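Local coordinates for putative pilus assembly-related protein (Burkholderia pseudomallei, PDB 4DAD), which is of unknown exact role but carries a CheY-like receiver domain, and as a full-length protein probably binds and hydrolyses ATP in connection with pilus assembly, at residues Gln57-Thr62 with Leu83-Lys88; Ile70-Gly75 with Asp133-Ala138. One frame throughout, in Å; residues are numbered along the deposited sequence. Where two conformers were deposited one is given.

How the contacts relate
Both contacts belong to one receiver domain, a five-stranded parallel sheet with helices on each face, and their centres lie about 17 Å apart. Contact 1 joins neighbouring elements of one helical layer at the periphery, where the turn Ile58-Arg61 meets helix 80-92; contact 2 lies near the centre of the chain, between the middle strand 70-74 and the last helix, 128-140. Along the chain the segments alternate: 57-62, 70-75, 83-88, 133-138. The strand of contact 2 leads into the helix of contact 1, and the two contacts meet where Ile86 CG1 packs on Ile73 CD1 at 3.9 Å. Strand 70-74 therefore lies between helix 80-92 on one face and helix 128-140 on the other.

Contact 1 of 2, residues Gln57-Thr62 with Leu83-Lys88. With SO4 (sulfate ion), chain B.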
loop_
_atom_site.group_PDB
_atom_site.type_symbol
_atom_site.label_atom_id
_atom_site.label_comp_id
_atom_site.label_asym_id
_atom_site.label_seq_id
_atom_site.Cartn_x
_atom_site.Cartn_y
_atom_site.Cartn_z
ATOM N N GLN A 57 8.771 0.799 18.773
ATOM C CA GLN A 57 9.655 -0.172 19.412
ATOM C C GLN A 57 9.974 -1.338 18.439
ATOM O O GLN A 57 11.124 -1.779 18.351
ATOM C CB GLN A 57 8.999 -0.696 20.674
ATOM C CG GLN A 57 8.789 0.351 21.738
ATOM C CD GLN A 57 8.081 -0.249 22.916
ATOM O OE1 GLN A 57 7.027 -0.882 22.794
ATOM N NE2 GLN A 57 8.673 -0.106 24.075
ATOM N N ILE A 58 8.955 -1.788 17.692
ATOM C CA ILE A 58 9.049 -2.853 16.707
ATOM C C ILE A 58 10.145 -2.540 15.636
ATOM O O ILE A 58 10.968 -3.421 15.368
ATOM C CB ILE A 58 7.643 -3.099 16.081
ATOM C CG1 ILE A 58 6.656 -3.646 17.132
ATOM C CG2 ILE A 58 7.708 -4.029 14.897
ATOM C CD1 ILE A 58 5.152 -3.621 16.688
ATOM N N VAL A 59 10.184 -1.291 15.077
ATOM C CA VAL A 59 11.155 -0.857 14.044
ATOM C C VAL A 59 12.607 -1.143 14.479
ATOM O O VAL A 59 13.439 -1.485 13.632
ATOM C CB VAL A 59 11.047 0.640 13.594
ATOM C CG1 VAL A 59 11.621 0.834 12.193
ATOM C CG2 VAL A 59 9.622 1.154 13.626
ATOM N N GLN A 60 12.903 -1.010 15.778
ATOM C CA GLN A 60 14.245 -1.216 16.338
ATOM C C GLN A 60 14.763 -2.673 16.196
ATOM O O GLN A 60 15.963 -2.894 16.338
ATOM C CB GLN A 60 14.277 -0.782 17.804
ATOM C CG GLN A 60 14.076 0.722 17.988
ATOM C CD GLN A 60 14.222 1.168 19.430
ATOM O OE1 GLN A 60 13.389 1.917 19.956
ATOM N NE2 GLN A 60 15.286 0.728 20.108
ATOM N N ARG A 61 13.879 -3.643 15.866
ATOM C CA ARG A 61 14.242 -5.055 15.703
ATOM C C ARG A 61 14.299 -5.437 14.227
ATOM O O ARG A 61 13.550 -6.311 13.815
ATOM C CB ARG A 61 13.231 -5.950 16.456
ATOM C CG ARG A 61 13.497 -6.103 17.944
ATOM C CD ARG A 61 13.129 -4.861 18.729
ATOM N NE ARG A 61 13.200 -5.087 20.171
ATOM C CZ ARG A 61 13.241 -4.116 21.080
ATOM N NH1 ARG A 61 13.230 -2.840 20.702
ATOM N NH2 ARG A 61 13.319 -4.414 22.378
ATOM N N THR A 62 15.191 -4.795 13.437
ATOM C CA THR A 62 15.329 -4.988 11.978
ATOM C C THR A 62 15.394 -6.475 11.559
ATOM O O THR A 62 14.625 -6.871 10.686
ATOM C CB THR A 62 16.553 -4.245 11.382
ATOM O OG1 THR A 62 16.729 -2.960 11.988
ATOM C CG2 THR A 62 16.455 -4.091 9.866
ATOM N N LEU A 83 2.352 6.870 13.175
ATOM C CA LEU A 83 2.200 6.847 11.703
ATOM C C LEU A 83 3.569 6.988 11.030
ATOM O O LEU A 83 3.860 6.315 10.028
ATOM C CB LEU A 83 1.246 7.937 11.196
ATOM C CG LEU A 83 -0.251 7.653 11.324
ATOM C CD1 LEU A 83 -1.048 8.918 11.169
ATOM C CD2 LEU A 83 -0.734 6.655 10.292
ATOM N N ALA A 84 4.427 7.825 11.624
ATOM C CA ALA A 84 5.801 8.016 11.169
ATOM C C ALA A 84 6.619 6.715 11.365
ATOM O O ALA A 84 7.405 6.335 10.494
ATOM C CB ALA A 84 6.431 9.166 11.935
ATOM N N ALA A 85 6.391 6.025 12.502
ATOM C CA ALA A 85 7.047 4.778 12.863
ATOM C C ALA A 85 6.642 3.679 11.916
ATOM O O ALA A 85 7.509 2.909 11.504
ATOM C CB ALA A 85 6.695 4.403 14.292
ATOM N N ILE A 86 5.335 3.623 11.539
ATOM C CA ILE A 86 4.775 2.667 10.567
ATOM C C ILE A 86 5.363 2.977 9.191
ATOM O O ILE A 86 5.665 2.038 8.439
ATOM C CB ILE A 86 3.226 2.695 10.563
ATOM C CG1 ILE A 86 2.669 2.169 11.910
ATOM C CG2 ILE A 86 2.654 1.901 9.382
ATOM C CD1 ILE A 86 1.264 2.629 12.288
ATOM N N GLU A 87 5.536 4.298 8.864
ATOM C CA GLU A 87 6.150 4.749 7.607
ATOM C C GLU A 87 7.587 4.220 7.556
ATOM O O GLU A 87 7.976 3.615 6.569
ATOM C CB GLU A 87 6.116 6.289 7.507
ATOM C CG GLU A 87 5.593 6.861 6.195
ATOM C CD GLU A 87 5.154 8.321 6.224
ATOM O OE1 GLU A 87 4.668 8.789 7.283
ATOM O OE2 GLU A 87 5.252 8.984 5.163
ATOM N N LYS A 88 8.354 4.412 8.654
ATOM C CA LYS A 88 9.747 3.954 8.751
ATOM C C LYS A 88 9.780 2.441 8.626
ATOM O O LYS A 88 10.638 1.889 7.925
ATOM C CB LYS A 88 10.407 4.429 10.065
ATOM C CG LYS A 88 11.901 4.079 10.168
ATOM C CD LYS A 88 12.589 4.748 11.370
ATOM C CE LYS A 88 14.056 4.378 11.491
ATOM N NZ LYS A 88 14.744 5.134 12.580
HETATM S S SO4 B . 12.742 -0.886 23.659
HETATM O O1 SO4 B . 13.023 -0.338 22.329
HETATM O O2 SO4 B . 11.986 -2.139 23.511
HETATM O O3 SO4 B . 13.998 -1.161 24.383
HETATM O O4 SO4 B . 11.947 0.108 24.397
#
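Val59 and Ala85 bring the two backbones closest, with their CA atoms 7.1 Å apart, where a type I beta turn from Ile58 to Arg61 faces a full turn of helix 80-92. This is packing within one helical layer of the receiver (CheY-like) fold, away from the central sheet. Val59 carries the contact. Its CA-CB bond points at the helix, and a chi1 of -156° turns CG1 anti to the backbone N, toward Lys88, and leaves CG2 beside that N, over Ala85. CG2 settles against the backbone carbonyl, 3.5 Å from Ala85 O, and more loosely against the methyl, with Ala85 CB 4.4 Å away. CG1 reaches along the helix to the aliphatic part of Lys88, whose chain is fully extended and crosses the valine at a slant; Val59 CG1 and Lys88 CG are 3.8 Å apart. Leu89 also touches Val59, while Ala85 also touches Ala55 and Ala56.

Away from helix 80-92, Gln57 and Arg61 bind a sulfate ion, probably from the crystallisation liquor. Arg61 bends at chi2 (74°) and presents the edge of its guanidinium, with the sulfur in its plane. NH1 of Arg61 gives a fairly straight bond to sulfate O1 (3.0 Å, 162°), and Arg61 NH2 bonds sulfate O2 at 2.9 Å. The side-chain amide of Gln57 adds a longer bond, NE2 to sulfate O4 at 3.3 Å.

Contact 2 of 2, residues Ile70-Gly75 with Asp133-Ala138; sequences ILMIDG and DALKRA
Ala138 N bonds to Ala134 O at 2.9 Å, a regular helical link that fixes the backbone behind the methyl of Ala138, which faces strand 70-74. That methyl meets the start of the strand, the middle one of the receiver fold, where Ile70 and Ala138 stand 7.3 Å apart at their CA atoms. Ile70 puts CG1 beside its backbone N (chi1 -62°), and the branch runs out over the alanine, so that Ile70 CD1 lies 3.5 Å from Ala138 CB.

One helical turn earlier and two residues further along the strand, the second pair meets, as expected where the helix runs obliquely back across the strand. Residue 72 is a selenomethionine. The chain of Met72 leaves the strand extended, then turns about its CG-SE bond (chi3 -52°), carrying CE to Leu135; the two side chains meet at about a right angle, with Met72 CE 3.7 Å from Leu135 CD2. Ile23 of the neighbouring strand touches Ile70, Met72 and Leu135 alike, and Val40 and Ala43 of helix 30-43 touch Met72 and Leu135 respectively. At the far end of the strand, Asp74, the predicted phosphorylation site and unmodified here, forms a salt bridge with Arg32 and a hydrogen bond with Ser27.

On the helix, Arg137 forms a salt bridge with Asp120. Between strand and helix the touching atoms are carbons of buried side chains, so this part of the interface depends on van der Waals fit and burial of apolar surface rather than on directed bonds.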
loop_
_atom_site.group_PDB
_atom_site.type_symbol
_atom_site.label_atom_id
_atom_site.label_comp_id
_atom_site.label_asym_id
_atom_site.label_seq_id
_atom_site.Cartn_x
_atom_site.Cartn_y
_atom_site.Cartn_z
ATOM N N ILE A 70 3.410 -10.612 7.468
ATOM C CA ILE A 70 2.310 -9.703 7.812
ATOM C C ILE A 70 2.459 -9.159 9.240
ATOM O O ILE A 70 2.858 -9.864 10.162
ATOM C CB ILE A 70 0.935 -10.382 7.589
ATOM C CG1 ILE A 70 0.740 -10.748 6.110
ATOM C CG2 ILE A 70 -0.251 -9.527 8.101
ATOM C CD1 ILE A 70 -0.355 -11.905 5.858
ATOM N N LEU A 71 2.146 -7.870 9.381
ATOM C CA LEU A 71 2.112 -7.142 10.623
ATOM C C LEU A 71 0.727 -6.560 10.769
ATOM O O LEU A 71 0.338 -5.673 10.021
ATOM C CB LEU A 71 3.215 -6.062 10.676
ATOM C CG LEU A 71 3.147 -5.014 11.788
ATOM C CD1 LEU A 71 3.050 -5.640 13.163
ATOM C CD2 LEU A 71 4.348 -4.094 11.710
HETATM N N MSE A 72 -0.025 -7.084 11.737
HETATM C CA MSE A 72 -1.358 -6.585 12.030
HETATM C C MSE A 72 -1.292 -5.692 13.269
HETATM O O MSE A 72 -0.975 -6.179 14.356
HETATM C CB MSE A 72 -2.297 -7.742 12.219
HETATM C CG MSE A 72 -3.724 -7.389 11.932
HETATM SE SE MSE A 72 -4.784 -9.002 11.984
HETATM C CE MSE A 72 -3.707 -10.090 10.747
ATOM N N ILE A 73 -1.485 -4.372 13.085
ATOM C CA ILE A 73 -1.377 -3.393 14.158
ATOM C C ILE A 73 -2.758 -2.982 14.662
ATOM O O ILE A 73 -3.597 -2.553 13.875
ATOM C CB ILE A 73 -0.543 -2.152 13.711
ATOM C CG1 ILE A 73 0.942 -2.479 13.534
ATOM C CG2 ILE A 73 -0.674 -0.962 14.676
ATOM C CD1 ILE A 73 1.645 -1.514 12.470
ATOM N N ASP A 74 -2.962 -3.055 15.990
ATOM C CA ASP A 74 -4.170 -2.542 16.619
ATOM C C ASP A 74 -3.999 -0.997 16.743
ATOM O O ASP A 74 -3.083 -0.525 17.430
ATOM C CB ASP A 74 -4.406 -3.233 17.971
ATOM C CG ASP A 74 -5.509 -2.651 18.837
ATOM O OD1 ASP A 74 -6.259 -1.784 18.343
ATOM O OD2 ASP A 74 -5.635 -3.079 20.006
ATOM N N GLY A 75 -4.855 -0.246 16.040
ATOM C CA GLY A 75 -4.817 1.216 15.984
ATOM C C GLY A 75 -5.741 1.957 16.925
ATOM O O GLY A 75 -6.478 2.846 16.489
ATOM N N ASP A 133 -10.801 -12.521 4.142
ATOM C CA ASP A 133 -10.634 -11.783 2.886
ATOM C C ASP A 133 -9.355 -10.960 2.918
ATOM O O ASP A 133 -8.561 -11.014 1.970
ATOM C CB ASP A 133 -11.843 -10.871 2.613
ATOM C CG ASP A 133 -13.093 -11.580 2.149
ATOM O OD1 ASP A 133 -13.035 -12.820 1.938
ATOM O OD2 ASP A 133 -14.129 -10.895 1.968
ATOM N N ALA A 134 -9.152 -10.221 4.018
ATOM C CA ALA A 134 -7.970 -9.408 4.271
ATOM C C ALA A 134 -6.679 -10.241 4.168
ATOM O O ALA A 134 -5.720 -9.816 3.498
ATOM C CB ALA A 134 -8.074 -8.778 5.654
ATOM N N LEU A 135 -6.675 -11.435 4.817
ATOM C CA LEU A 135 -5.534 -12.364 4.869
ATOM C C LEU A 135 -5.286 -12.994 3.510
ATOM O O LEU A 135 -4.128 -13.174 3.132
ATOM C CB LEU A 135 -5.721 -13.451 5.950
ATOM C CG LEU A 135 -5.752 -12.962 7.381
ATOM C CD1 LEU A 135 -5.808 -14.104 8.330
ATOM C CD2 LEU A 135 -4.548 -12.019 7.721
ATOM N N LYS A 136 -6.355 -13.298 2.763
ATOM C CA LYS A 136 -6.226 -13.826 1.399
ATOM C C LYS A 136 -5.532 -12.769 0.524
ATOM O O LYS A 136 -4.584 -13.103 -0.174
ATOM C CB LYS A 136 -7.587 -14.241 0.813
ATOM C CG LYS A 136 -8.127 -15.580 1.310
ATOM C CD LYS A 136 -9.583 -15.736 0.846
ATOM C CE LYS A 136 -10.237 -17.039 1.236
ATOM N NZ LYS A 136 -11.694 -17.038 0.916
ATOM N N ARG A 137 -5.943 -11.490 0.630
ATOM C CA ARG A 137 -5.294 -10.380 -0.091
ATOM C C ARG A 137 -3.838 -10.210 0.299
ATOM O O ARG A 137 -3.004 -9.948 -0.570
ATOM C CB ARG A 137 -6.010 -9.049 0.162
ATOM C CG ARG A 137 -7.385 -9.000 -0.458
ATOM C CD ARG A 137 -7.905 -7.588 -0.446
ATOM N NE ARG A 137 -8.252 -7.163 0.904
ATOM C CZ ARG A 137 -9.456 -7.285 1.450
ATOM N NH1 ARG A 137 -10.456 -7.821 0.758
ATOM N NH2 ARG A 137 -9.669 -6.875 2.688
ATOM N N ALA A 138 -3.529 -10.333 1.600
ATOM C CA ALA A 138 -2.167 -10.161 2.079
ATOM C C ALA A 138 -1.276 -11.358 1.717
ATOM O O ALA A 138 -0.076 -11.176 1.528
ATOM C CB ALA A 138 -2.163 -9.901 3.572
#